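Local coordinates for protein phosphoribosylformylglycinamidine synthase 2 (PDB 3VIU) that belongs to the AIR synthase-related (PurM-like) family, carries two tandem pairs of N- and C-terminal domains in one chain, and is seen with bound ADP and magnesium, at residues A[17-22]-A[34-38]; A[340-344]-A[354-360]; A[598-602]-A[681-685]; A[160-164]-A[402-407]; A[71-75]-A[480-484]. One frame throughout, in Å; residues are numbered along the deposited sequence.

Interaction 1 of 5, residues A[17-22]-A[34-38]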
# COMPACT_ATOMS: atom_id res chain seq x y z
N GLU A 17 -10.35 -5.46 -33.23
CA GLU A 17 -11.07 -6.32 -32.31
C GLU A 17 -12.34 -5.64 -31.81
O GLU A 17 -13.32 -6.30 -31.49
CB GLU A 17 -10.18 -6.70 -31.12
CG GLU A 17 -10.69 -7.93 -30.37
CD GLU A 17 -9.68 -8.48 -29.39
OE1 GLU A 17 -8.50 -8.66 -29.77
OE2 GLU A 17 -10.06 -8.75 -28.23
N ILE A 18 -12.31 -4.32 -31.74
CA ILE A 18 -13.46 -3.56 -31.29
C ILE A 18 -14.58 -3.58 -32.32
O ILE A 18 -15.76 -3.60 -31.97
CB ILE A 18 -13.08 -2.08 -30.98
CG1 ILE A 18 -12.15 -2.03 -29.77
CG2 ILE A 18 -14.34 -1.25 -30.73
CD1 ILE A 18 -11.63 -0.65 -29.45
N VAL A 19 -14.22 -3.57 -33.61
CA VAL A 19 -15.23 -3.59 -34.65
C VAL A 19 -15.88 -4.97 -34.73
O VAL A 19 -17.04 -5.09 -35.14
CB VAL A 19 -14.64 -3.22 -36.04
CG1 VAL A 19 -13.84 -1.93 -35.94
CG2 VAL A 19 -13.79 -4.35 -36.58
N GLN A 20 -15.15 -6.00 -34.32
CA GLN A 20 -15.69 -7.35 -34.35
C GLN A 20 -16.46 -7.69 -33.08
O GLN A 20 -17.13 -8.72 -33.00
CB GLN A 20 -14.58 -8.37 -34.61
CG GLN A 20 -13.36 -8.25 -33.71
CD GLN A 20 -12.19 -9.10 -34.20
OE1 GLN A 20 -11.68 -8.91 -35.30
NE2 GLN A 20 -11.75 -10.04 -33.36
N ARG A 21 -16.37 -6.82 -32.07
CA ARG A 21 -17.10 -7.03 -30.82
C ARG A 21 -18.41 -6.25 -30.92
O ARG A 21 -19.38 -6.57 -30.24
CB ARG A 21 -16.32 -6.50 -29.62
CG ARG A 21 -14.96 -7.15 -29.38
CD ARG A 21 -15.06 -8.52 -28.72
NE ARG A 21 -13.86 -8.75 -27.91
CZ ARG A 21 -13.60 -8.11 -26.78
NH1 ARG A 21 -14.45 -7.21 -26.31
NH2 ARG A 21 -12.47 -8.35 -26.12
N LEU A 22 -18.42 -5.22 -31.77
CA LEU A 22 -19.61 -4.39 -31.96
C LEU A 22 -20.36 -4.77 -33.24
O LEU A 22 -21.50 -4.36 -33.44
CB LEU A 22 -19.22 -2.91 -32.07
CG LEU A 22 -18.45 -2.22 -30.95
CD1 LEU A 22 -18.29 -0.75 -31.31
CD2 LEU A 22 -19.19 -2.36 -29.63
N PHE A 34 -13.49 3.41 -25.54
CA PHE A 34 -12.56 2.29 -25.60
C PHE A 34 -11.13 2.71 -25.31
O PHE A 34 -10.41 2.04 -24.57
CB PHE A 34 -12.63 1.59 -26.95
CG PHE A 34 -13.76 0.61 -27.07
CD1 PHE A 34 -14.96 0.97 -27.68
CD2 PHE A 34 -13.64 -0.67 -26.54
CE1 PHE A 34 -16.01 0.06 -27.77
CE2 PHE A 34 -14.68 -1.58 -26.62
CZ PHE A 34 -15.87 -1.21 -27.23
N LYS A 35 -10.71 3.83 -25.90
CA LYS A 35 -9.35 4.31 -25.69
C LYS A 35 -9.04 4.32 -24.20
O LYS A 35 -7.95 3.91 -23.78
CB LYS A 35 -9.18 5.72 -26.26
CG LYS A 35 -7.76 6.28 -26.08
CD LYS A 35 -7.65 7.75 -26.47
CE LYS A 35 -8.46 8.65 -25.53
NZ LYS A 35 -8.24 10.11 -25.80
N VAL A 36 -9.99 4.76 -23.39
CA VAL A 36 -9.80 4.84 -21.94
C VAL A 36 -10.04 3.52 -21.19
O VAL A 36 -9.28 3.17 -20.29
CB VAL A 36 -10.69 5.95 -21.33
CG1 VAL A 36 -10.45 6.05 -19.82
CG2 VAL A 36 -10.38 7.29 -21.99
N MSE A 37 -11.10 2.80 -21.56
CA MSE A 37 -11.39 1.53 -20.88
C MSE A 37 -10.41 0.42 -21.22
O MSE A 37 -10.26 -0.53 -20.46
CB MSE A 37 -12.82 1.08 -21.20
CG MSE A 37 -13.90 1.93 -20.54
SE MSE A 37 -13.82 1.89 -18.58
CE MSE A 37 -14.72 0.19 -18.28
N TRP A 38 -9.75 0.54 -22.37
CA TRP A 38 -8.79 -0.46 -22.81
C TRP A 38 -7.33 -0.08 -22.54
O TRP A 38 -6.41 -0.81 -22.93
CB TRP A 38 -9.00 -0.74 -24.30
CG TRP A 38 -10.09 -1.74 -24.54
CD1 TRP A 38 -11.16 -2.00 -23.73
CD2 TRP A 38 -10.20 -2.63 -25.66
NE1 TRP A 38 -11.93 -3.00 -24.27
CE2 TRP A 38 -11.36 -3.41 -25.46
CE3 TRP A 38 -9.43 -2.85 -26.81
CZ2 TRP A 38 -11.78 -4.39 -26.36
CZ3 TRP A 38 -9.84 -3.83 -27.71
CH2 TRP A 38 -11.01 -4.58 -27.48
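Helices 12-22 and 28-37 approach each other at Ile18 and Phe34, whose CA atoms lie 8.2 Å apart, a spacing bridged by side chains, chiefly Ile18 against Phe34 and Trp38. Ile18 sits in the corner between the two aromatic rings. Its CG2 lies over the Phe34 ring, 3.7 Å from the centroid and only 14° off the normal, a clear CH-pi contact. The other branch serves the second ring: Ile18 CG1 is 3.9 Å from the centroid of the Trp38 six-membered ring, also over the face. The first torsion explains the split: chi1 of -67° puts CG2 opposite the backbone N and CG1 opposite the carbonyl carbon, which lets CG2 lie over Phe34 while CG1 faces Trp38 and carries CD1 back to the root of the Phe34 ring, 3.4 Å from Phe34 CG. Leu22 closes the rim of the phenyl ring, its CD2 4.3 Å from Phe34 CZ and near the ring plane.

At the edge of the indole, Arg21 NH1 stands 3.9 Å from Trp38 CZ2. The guanidinium and ring planes are 60° apart, so the two groups are not stacked. Arg21 NH2 forms a salt bridge with Glu17 OE2 at 3.2 Å, its hydrogen bond weak; its stronger partner is the carbonyl O of Glu362. Trp38 NE1 is likewise held by the carbonyl O of Ala359.

Within this linker domain helix 12-22 therefore packs on helix 28-37 and on Trp38, which follows that helix's end, by aliphatic-on-aromatic contacts, while the polar ends of Arg21 and Trp38 are turned to the chain around residues 359-362.

Interaction 2 of 5, residues A[340-344]-A[354-360]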
# COMPACT_ATOMS: atom_id res chain seq x y z
N GLU A 340 -30.74 -5.82 -21.31
CA GLU A 340 -29.77 -5.93 -22.39
C GLU A 340 -28.39 -5.57 -21.85
O GLU A 340 -28.18 -4.46 -21.37
CB GLU A 340 -30.12 -4.98 -23.54
CG GLU A 340 -31.59 -4.98 -23.91
CD GLU A 340 -32.41 -4.09 -23.02
OE1 GLU A 340 -32.38 -4.28 -21.79
OE2 GLU A 340 -33.10 -3.19 -23.54
N ARG A 341 -27.45 -6.51 -21.92
CA ARG A 341 -26.11 -6.28 -21.42
C ARG A 341 -25.37 -5.26 -22.28
O ARG A 341 -24.50 -5.61 -23.08
CB ARG A 341 -25.34 -7.60 -21.36
CG ARG A 341 -26.07 -8.64 -20.53
CD ARG A 341 -25.17 -9.78 -20.14
NE ARG A 341 -25.92 -10.77 -19.36
CZ ARG A 341 -25.39 -11.85 -18.81
NH1 ARG A 341 -24.09 -12.09 -18.94
NH2 ARG A 341 -26.15 -12.69 -18.11
N VAL A 342 -25.72 -4.00 -22.09
CA VAL A 342 -25.13 -2.91 -22.86
C VAL A 342 -25.01 -1.64 -22.03
O VAL A 342 -25.69 -1.47 -21.01
CB VAL A 342 -26.00 -2.60 -24.11
CG1 VAL A 342 -25.56 -1.30 -24.75
CG2 VAL A 342 -25.91 -3.73 -25.11
N PHE A 343 -24.11 -0.76 -22.46
CA PHE A 343 -23.94 0.53 -21.82
C PHE A 343 -24.53 1.50 -22.84
O PHE A 343 -23.89 1.82 -23.84
CB PHE A 343 -22.46 0.85 -21.58
CG PHE A 343 -22.24 2.16 -20.86
CD1 PHE A 343 -21.20 3.01 -21.24
CD2 PHE A 343 -23.08 2.55 -19.82
CE1 PHE A 343 -21.01 4.23 -20.60
CE2 PHE A 343 -22.89 3.76 -19.17
CZ PHE A 343 -21.85 4.61 -19.56
N ARG A 344 -25.77 1.92 -22.59
CA ARG A 344 -26.46 2.83 -23.50
C ARG A 344 -26.42 4.24 -22.93
O ARG A 344 -26.87 4.48 -21.82
CB ARG A 344 -27.91 2.39 -23.68
CG ARG A 344 -28.70 3.21 -24.70
CD ARG A 344 -30.15 2.76 -24.73
NE ARG A 344 -30.26 1.36 -25.12
CZ ARG A 344 -31.19 0.54 -24.66
NH1 ARG A 344 -31.22 -0.72 -25.08
NH2 ARG A 344 -32.09 0.95 -23.78
N GLU A 354 -23.80 3.07 -27.49
CA GLU A 354 -24.42 1.83 -27.04
C GLU A 354 -23.48 0.70 -27.37
O GLU A 354 -23.56 0.07 -28.43
CB GLU A 354 -25.76 1.63 -27.75
CG GLU A 354 -26.39 0.27 -27.51
CD GLU A 354 -27.83 0.21 -27.95
OE1 GLU A 354 -28.70 0.72 -27.21
OE2 GLU A 354 -28.09 -0.35 -29.03
N VAL A 355 -22.56 0.43 -26.45
CA VAL A 355 -21.60 -0.63 -26.66
C VAL A 355 -21.85 -1.74 -25.66
O VAL A 355 -22.29 -1.49 -24.54
CB VAL A 355 -20.17 -0.09 -26.50
CG1 VAL A 355 -20.03 1.23 -27.25
CG2 VAL A 355 -19.84 0.10 -25.04
N PRO A 356 -21.60 -2.99 -26.07
CA PRO A 356 -21.82 -4.11 -25.15
C PRO A 356 -20.92 -3.96 -23.92
O PRO A 356 -19.76 -3.56 -24.03
CB PRO A 356 -21.47 -5.33 -26.00
CG PRO A 356 -21.85 -4.89 -27.38
CD PRO A 356 -21.32 -3.48 -27.43
N THR A 357 -21.46 -4.28 -22.74
CA THR A 357 -20.72 -4.19 -21.49
C THR A 357 -19.45 -5.04 -21.54
O THR A 357 -18.37 -4.56 -21.22
CB THR A 357 -21.58 -4.65 -20.30
OG1 THR A 357 -22.00 -6.01 -20.51
CG2 THR A 357 -22.81 -3.77 -20.16
N GLU A 358 -19.58 -6.29 -21.96
CA GLU A 358 -18.43 -7.19 -22.05
C GLU A 358 -17.30 -6.59 -22.89
O GLU A 358 -16.13 -6.69 -22.53
CB GLU A 358 -18.82 -8.53 -22.67
CG GLU A 358 -17.67 -9.51 -22.70
CD GLU A 358 -17.92 -10.69 -23.61
OE1 GLU A 358 -17.95 -10.50 -24.84
OE2 GLU A 358 -18.09 -11.81 -23.09
N ALA A 359 -17.66 -5.98 -24.01
CA ALA A 359 -16.68 -5.38 -24.90
C ALA A 359 -15.87 -4.31 -24.20
O ALA A 359 -14.68 -4.12 -24.50
CB ALA A 359 -17.39 -4.78 -26.12
N LEU A 360 -16.50 -3.62 -23.26
CA LEU A 360 -15.86 -2.54 -22.53
C LEU A 360 -15.06 -2.98 -21.29
O LEU A 360 -14.05 -2.37 -20.97
CB LEU A 360 -16.92 -1.51 -22.14
CG LEU A 360 -16.59 -0.04 -22.39
CD1 LEU A 360 -15.92 0.15 -23.75
CD2 LEU A 360 -17.88 0.75 -22.33
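This contact is the open end of a beta hairpin, strands 342-347 and 350-356, at one margin of the mixed sheet of the first C-terminal domain. The short strand axes run at 166° and approach to 4.6 Å, an antiparallel pairing. Phe343 and Val355 are its hydrogen-bonded pair: Phe343 N gives a nearly straight bond (172°) to Val355 O at 2.9 Å, and Val355 N returns one to Phe343 O at 3.2 Å. Farther along, Thr357 N reaches Arg341 O only weakly, at 3.3 Å, where the strand gives way to helix 357-361 behind Pro356, its N-cap.

Arg344 and Glu354 face each other as a non-hydrogen-bonded pair, and their side chains run side by side in the same direction. Arg344 NE meets Glu354 OE1 at 2.7 Å and 162°, in the guanidinium plane and nearly along the C-O axis. The bend at chi3 turns the guanidinium, whose NH1 makes a weak bridge to Glu340 OE2 at 3.5 Å. Glu281 on the adjoining strand engages NH2, so three carboxylates surround one cation. On the other face Phe343 CD1 lies 4.2 Å from Leu360 CD2, and helix 264-275 also packs on this ring.

Paired through Val342 and Arg344 to strand 279-283, the hairpin supplies the last two strands of the mixed sheet characteristic of a PurM-like C-terminal domain.

Interaction 3 of 5, residues A[598-602]-A[681-685]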
# COMPACT_ATOMS: atom_id res chain seq x y z
N ARG A 598 11.96 -20.56 7.72
CA ARG A 598 12.45 -19.96 8.94
C ARG A 598 11.58 -18.73 9.26
O ARG A 598 11.14 -18.55 10.40
CB ARG A 598 13.91 -19.54 8.78
CG ARG A 598 14.46 -18.70 9.93
CD ARG A 598 14.49 -19.49 11.23
NE ARG A 598 15.50 -20.54 11.21
CZ ARG A 598 16.81 -20.33 11.15
NH1 ARG A 598 17.29 -19.09 11.11
NH2 ARG A 598 17.65 -21.35 11.11
N GLU A 599 11.33 -17.91 8.23
CA GLU A 599 10.53 -16.70 8.38
C GLU A 599 9.20 -16.98 9.06
O GLU A 599 8.82 -16.30 10.01
CB GLU A 599 10.29 -16.04 7.02
CG GLU A 599 9.53 -14.71 7.12
CD GLU A 599 10.31 -13.62 7.84
OE1 GLU A 599 9.75 -12.99 8.76
OE2 GLU A 599 11.49 -13.39 7.50
N LYS A 600 8.49 -17.99 8.56
CA LYS A 600 7.19 -18.37 9.11
C LYS A 600 7.30 -18.82 10.57
O LYS A 600 6.51 -18.42 11.42
CB LYS A 600 6.56 -19.49 8.26
CG LYS A 600 5.20 -19.98 8.74
CD LYS A 600 4.57 -20.90 7.71
CE LYS A 600 3.14 -21.31 8.08
NZ LYS A 600 3.07 -22.29 9.21
N ALA A 601 8.29 -19.66 10.85
CA ALA A 601 8.49 -20.16 12.20
C ALA A 601 8.83 -19.02 13.17
O ALA A 601 8.39 -19.03 14.32
CB ALA A 601 9.60 -21.22 12.21
N VAL A 602 9.62 -18.05 12.71
CA VAL A 602 9.99 -16.92 13.56
C VAL A 602 8.76 -16.05 13.85
O VAL A 602 8.57 -15.60 14.98
CB VAL A 602 11.09 -16.04 12.90
CG1 VAL A 602 11.30 -14.77 13.70
CG2 VAL A 602 12.41 -16.82 12.82
N GLY A 681 13.05 -25.20 17.34
CA GLY A 681 14.30 -25.39 16.60
C GLY A 681 14.85 -24.09 16.03
O GLY A 681 15.48 -24.09 14.97
N LEU A 682 14.62 -22.99 16.73
CA LEU A 682 15.07 -21.68 16.26
C LEU A 682 16.37 -21.20 16.89
O LEU A 682 16.54 -21.23 18.11
CB LEU A 682 13.98 -20.63 16.51
CG LEU A 682 12.65 -20.76 15.77
CD1 LEU A 682 11.76 -19.56 16.06
CD2 LEU A 682 12.91 -20.87 14.27
N PRO A 683 17.33 -20.76 16.05
CA PRO A 683 18.60 -20.28 16.60
C PRO A 683 18.26 -19.01 17.36
O PRO A 683 17.37 -18.26 16.94
CB PRO A 683 19.42 -19.98 15.35
CG PRO A 683 18.82 -20.88 14.30
CD PRO A 683 17.35 -20.75 14.58
N TYR A 684 18.93 -18.77 18.48
CA TYR A 684 18.67 -17.58 19.27
C TYR A 684 19.87 -17.27 20.14
O TYR A 684 20.79 -18.08 20.26
CB TYR A 684 17.42 -17.77 20.15
CG TYR A 684 17.65 -18.61 21.39
CD1 TYR A 684 18.19 -18.05 22.55
CD2 TYR A 684 17.35 -19.97 21.40
CE1 TYR A 684 18.42 -18.81 23.69
CE2 TYR A 684 17.58 -20.75 22.54
CZ TYR A 684 18.11 -20.16 23.68
OH TYR A 684 18.35 -20.93 24.80
N ARG A 685 19.86 -16.09 20.75
CA ARG A 685 20.94 -15.66 21.63
C ARG A 685 20.48 -14.65 22.66
O ARG A 685 19.59 -13.83 22.40
CB ARG A 685 22.08 -15.04 20.83
CG ARG A 685 23.06 -16.03 20.20
CD ARG A 685 24.49 -15.51 20.29
NE ARG A 685 24.98 -15.49 21.67
CZ ARG A 685 25.64 -14.47 22.23
NH1 ARG A 685 25.89 -13.37 21.54
NH2 ARG A 685 26.04 -14.57 23.49
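Val602 N donates to Arg598 O at 2.8 Å, the helical bond that sets these two residues one turn apart on helix 596-611, and both then touch residues 682-683. Between the segments themselves the contact is made by carbon surfaces and one flat cation. The guanidinium of Arg598 lies against the Pro683 ring: Pro683 CD stands 3.5 Å above its plane, over the centre, while Pro683 CG approaches Arg598 NH2 to 3.4 Å. To get there the arginine leaves the helix with CG anti to the backbone N (chi1 171°) and then folds at chi2 and chi3, both near +65 to +70°, so that the group turns back over the proline. The same fold lays Arg598 CD alongside Leu682 CD2, at 3.7 Å, the two side chains sliding past one another in opposite directions.

Leu682 is wedged against the helix with both methyls. Its CD2 meets Ala601 CB at 3.9 Å, and CD1 lies 4.0 Å from Val602 CA and 4.3 Å from Val602 CG2. At Ala601 the leucine comes close to the helix backbone, its CD1 near Ala601 O, while the arginine covers the neighbouring flank.

The preceding Gly681, with positive phi, ends helix 670-679 in a Schellman motif, and Pro683 leads directly into strand 684-690. Val602 and Leu682 both also touch Ile567 of strand 563-567, the neighbour of 684-690 in the sheet, so helix 596-611 rests on the point where helix 670-679 turns into the sheet of the second C-terminal domain.

Interaction 4 of 5, residues A[160-164]-A[402-407]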
# COMPACT_ATOMS: atom_id res chain seq x y z
N ASP A 160 5.83 4.09 4.20
CA ASP A 160 7.20 3.75 3.82
C ASP A 160 7.78 4.79 2.87
O ASP A 160 7.23 5.02 1.80
CB ASP A 160 7.18 2.37 3.17
CG ASP A 160 8.55 1.88 2.78
OD1 ASP A 160 9.48 1.94 3.61
OD2 ASP A 160 8.69 1.42 1.63
N LEU A 161 8.88 5.41 3.28
CA LEU A 161 9.56 6.43 2.48
C LEU A 161 10.99 6.02 2.17
O LEU A 161 11.74 5.61 3.06
CB LEU A 161 9.58 7.76 3.25
CG LEU A 161 10.49 8.86 2.69
CD1 LEU A 161 10.02 9.32 1.30
CD2 LEU A 161 10.51 10.02 3.68
N TYR A 162 11.37 6.11 0.90
CA TYR A 162 12.72 5.74 0.49
C TYR A 162 13.22 6.61 -0.66
O TYR A 162 12.47 6.92 -1.59
CB TYR A 162 12.77 4.27 0.09
CG TYR A 162 14.18 3.72 0.15
CD1 TYR A 162 15.05 3.85 -0.93
CD2 TYR A 162 14.68 3.19 1.34
CE1 TYR A 162 16.39 3.47 -0.82
CE2 TYR A 162 16.01 2.81 1.46
CZ TYR A 162 16.86 2.96 0.38
OH TYR A 162 18.20 2.64 0.52
N PHE A 163 14.48 7.01 -0.58
CA PHE A 163 15.07 7.84 -1.62
C PHE A 163 16.02 6.97 -2.44
O PHE A 163 16.85 6.25 -1.87
CB PHE A 163 15.81 9.03 -1.02
CG PHE A 163 14.94 9.94 -0.21
CD1 PHE A 163 14.70 9.69 1.14
CD2 PHE A 163 14.36 11.07 -0.78
CE1 PHE A 163 13.90 10.54 1.90
CE2 PHE A 163 13.56 11.94 -0.03
CZ PHE A 163 13.33 11.67 1.31
N HIS A 164 15.91 7.04 -3.77
CA HIS A 164 16.74 6.21 -4.62
C HIS A 164 16.92 6.75 -6.04
O HIS A 164 16.02 7.36 -6.62
CB HIS A 164 16.16 4.79 -4.65
CG HIS A 164 17.04 3.76 -5.29
ND1 HIS A 164 17.18 3.66 -6.66
CD2 HIS A 164 17.79 2.77 -4.76
CE1 HIS A 164 17.98 2.64 -6.94
NE2 HIS A 164 18.36 2.08 -5.81
N PRO A 402 19.14 9.59 5.13
CA PRO A 402 17.74 9.94 4.87
C PRO A 402 16.80 8.73 4.72
O PRO A 402 15.59 8.85 4.88
CB PRO A 402 17.82 10.77 3.60
CG PRO A 402 19.12 11.50 3.78
CD PRO A 402 20.04 10.40 4.28
N ASN A 403 17.36 7.57 4.42
CA ASN A 403 16.56 6.37 4.26
C ASN A 403 16.37 5.62 5.58
O ASN A 403 15.52 4.73 5.67
CB ASN A 403 17.21 5.44 3.23
CG ASN A 403 16.96 5.88 1.78
OD1 ASN A 403 17.79 5.65 0.90
ND2 ASN A 403 15.80 6.50 1.54
N LEU A 404 17.14 5.98 6.60
CA LEU A 404 17.06 5.32 7.90
C LEU A 404 16.69 6.24 9.07
O LEU A 404 16.29 5.77 10.13
CB LEU A 404 18.39 4.64 8.19
CG LEU A 404 18.89 3.76 7.04
CD1 LEU A 404 20.34 3.32 7.28
CD2 LEU A 404 17.95 2.57 6.91
N ALA A 405 16.82 7.54 8.87
CA ALA A 405 16.51 8.54 9.89
C ALA A 405 15.01 8.64 10.22
O ALA A 405 14.16 8.13 9.50
CB ALA A 405 17.04 9.89 9.46
N SER A 406 14.71 9.33 11.31
CA SER A 406 13.33 9.51 11.76
C SER A 406 12.41 10.18 10.73
O SER A 406 12.80 11.17 10.11
CB SER A 406 13.33 10.33 13.05
OG SER A 406 12.01 10.59 13.49
N ARG A 407 11.21 9.63 10.53
CA ARG A 407 10.23 10.21 9.60
C ARG A 407 9.33 11.12 10.45
O ARG A 407 8.26 11.53 10.01
CB ARG A 407 9.34 9.15 8.94
CG ARG A 407 9.90 7.74 8.76
CD ARG A 407 10.60 7.51 7.43
NE ARG A 407 12.01 7.82 7.55
CZ ARG A 407 12.92 7.56 6.62
NH1 ARG A 407 12.58 6.97 5.48
NH2 ARG A 407 14.18 7.89 6.84
O HOH W 1 10.18 4.79 5.63
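Tyr162 and Asn403 form the innermost pair, with the amide plane lying over one face of the phenol ring. The two planes are only 14° apart, and Asn403 CG lies 3.2 Å above the plane of the Tyr162 ring, offset toward the rim, a stack that holds whichever way the amide is turned; which end of this amide carries the oxygen is doubtful. Beside it, Phe163 CD1 packs on Pro402 CB at 4.1 Å, and the carbonyl O of Pro402 lies near the plane of the phenyl ring at its edge.

Arg407 makes the second point of attachment. Its NH1 is 2.9 Å from Leu161 O, but the angle is too poor for a hydrogen bond. A water offers a sounder link, accepting from Leu161 N at 2.8 Å and from Arg407 NH1 at 3.2 Å.

What positions the guanidinium lies within its own loop. NE and NH2 both grip Ala405 O, at 2.9 and 2.7 Å, a side-on hold that fixes the rotation of the group, and NH2 adds a weak bond to Pro402 O. Chi2 and chi3, near -92° and 91°, curl the chain back so that it ties the loop to itself. The phenol OH of Tyr162 has its own acceptor, Glu578.

Strand 156-163 is an outermost strand of its sheet, bound by backbone bonds to strand 116-126; the loop 402-407 lies against it, and Leu719 of helix 708-723 touches Leu161, Phe163 and Arg407 alike.

Interaction 5 of 5, residues A[71-75]-A[480-484]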
# COMPACT_ATOMS: atom_id res chain seq x y z
N VAL A 71 -11.61 -7.39 1.74
CA VAL A 71 -12.16 -7.37 3.08
C VAL A 71 -11.86 -8.67 3.80
O VAL A 71 -12.02 -9.74 3.24
CB VAL A 71 -13.70 -7.19 3.05
CG1 VAL A 71 -14.21 -6.88 4.47
CG2 VAL A 71 -14.08 -6.10 2.07
N VAL A 72 -11.43 -8.55 5.05
CA VAL A 72 -11.12 -9.72 5.86
C VAL A 72 -11.86 -9.61 7.18
O VAL A 72 -12.20 -8.52 7.63
CB VAL A 72 -9.61 -9.84 6.14
CG1 VAL A 72 -8.84 -9.93 4.84
CG2 VAL A 72 -9.13 -8.65 6.98
N ARG A 73 -12.11 -10.76 7.79
CA ARG A 73 -12.80 -10.83 9.07
C ARG A 73 -11.79 -10.59 10.18
O ARG A 73 -10.68 -11.14 10.14
CB ARG A 73 -13.43 -12.22 9.23
CG ARG A 73 -14.19 -12.43 10.51
CD ARG A 73 -15.50 -13.11 10.22
NE ARG A 73 -15.33 -14.48 9.75
CZ ARG A 73 -16.28 -15.17 9.13
NH1 ARG A 73 -17.46 -14.62 8.91
NH2 ARG A 73 -16.06 -16.42 8.76
N VAL A 74 -12.15 -9.78 11.18
CA VAL A 74 -11.23 -9.52 12.28
C VAL A 74 -11.79 -9.97 13.62
O VAL A 74 -11.11 -9.91 14.64
CB VAL A 74 -10.84 -8.02 12.36
CG1 VAL A 74 -10.27 -7.55 11.02
CG2 VAL A 74 -12.04 -7.18 12.75
N GLY A 75 -13.04 -10.43 13.62
CA GLY A 75 -13.64 -10.92 14.85
C GLY A 75 -14.70 -10.09 15.54
O GLY A 75 -14.91 -8.91 15.22
N PRO A 480 -1.08 -12.06 10.65
CA PRO A 480 -1.30 -11.64 9.26
C PRO A 480 -2.56 -12.28 8.70
O PRO A 480 -2.67 -13.51 8.67
CB PRO A 480 -0.05 -12.14 8.54
CG PRO A 480 0.98 -12.15 9.62
CD PRO A 480 0.23 -12.71 10.78
N LEU A 481 -3.52 -11.48 8.26
CA LEU A 481 -4.76 -12.02 7.72
C LEU A 481 -4.75 -12.06 6.20
O LEU A 481 -5.29 -12.99 5.60
CB LEU A 481 -5.95 -11.21 8.21
CG LEU A 481 -6.14 -11.21 9.72
CD1 LEU A 481 -7.29 -10.28 10.08
CD2 LEU A 481 -6.42 -12.62 10.22
N ALA A 482 -4.15 -11.06 5.57
CA ALA A 482 -4.08 -10.98 4.12
C ALA A 482 -3.25 -9.78 3.73
O ALA A 482 -2.86 -8.99 4.58
CB ALA A 482 -5.48 -10.86 3.52
N TYR A 483 -2.98 -9.63 2.44
CA TYR A 483 -2.21 -8.49 2.01
C TYR A 483 -2.80 -7.83 0.78
O TYR A 483 -3.73 -8.34 0.17
CB TYR A 483 -0.75 -8.87 1.75
CG TYR A 483 -0.53 -9.64 0.48
CD1 TYR A 483 -0.65 -11.03 0.45
CD2 TYR A 483 -0.17 -8.99 -0.70
CE1 TYR A 483 -0.42 -11.75 -0.72
CE2 TYR A 483 0.05 -9.69 -1.87
CZ TYR A 483 -0.08 -11.07 -1.88
OH TYR A 483 0.11 -11.75 -3.05
N THR A 484 -2.24 -6.68 0.43
CA THR A 484 -2.64 -5.90 -0.73
C THR A 484 -1.30 -5.53 -1.36
O THR A 484 -0.34 -5.19 -0.65
CB THR A 484 -3.41 -4.63 -0.29
OG1 THR A 484 -3.89 -3.92 -1.44
CG2 THR A 484 -2.49 -3.71 0.52
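Leu481 and Val72 bring together two strands that run almost antiparallel, at 158°, yet are not sheet neighbours: their axes are 7.7 Å apart at the closest, and the contact is between side chains that come from the two related N-terminal domains. Leu481 CD1 does most of the touching. It lies 4.0 Å from Val72 CG2 and 4.1 Å from Val74 CG1, and also reaches the backbone between them at Arg73 O, 3.5 Å away. One methyl thus sits across three successive residues of strand 70-75. Val72 uses its other branch on Ala482, CG1 meeting CB at 3.7 Å; chi1 of -59° sets the two valine methyls apart so that each has its own partner.

Val74 and Gly75 form a classic beta bulge against strand 78-86. Arg73 carries its charge away from the contact to Glu183, while Leu481 also packs on Val546 of its own sheet.

The geometry is consistent with the barrel-like association of N-terminal domains in PurM-like dimers, here probably made within one chain. As the contact is wholly apolar apart from a methyl at a carbonyl, shape fit and burial, not directed bonds, join the halves at this point.

Interactions 1 and 2 form one continuous patch, with centres 11 Å apart: Leu22 CD2 packs on Pro356 CD at 3.3 Å, so the linker helices rest on the first C-terminal domain. The side chains of Trp38, Leu360 and Ala482 are about 12, 13 and 11 Å from bound ADP; none of the contacts lines its pocket, although strand 479-488 of interaction 5 runs on to pocket residues Asp485 and Leu487. In interactions 3 and 4, the Val602 and Arg407 side chains lie about 12 and 11 Å from magnesium, outside its site of Asp430, Asn472 and Asp620. Interactions 4 and 5 share a sheet, their nearest atoms about 11 Å apart, and both close chain loops enclosing interaction 2.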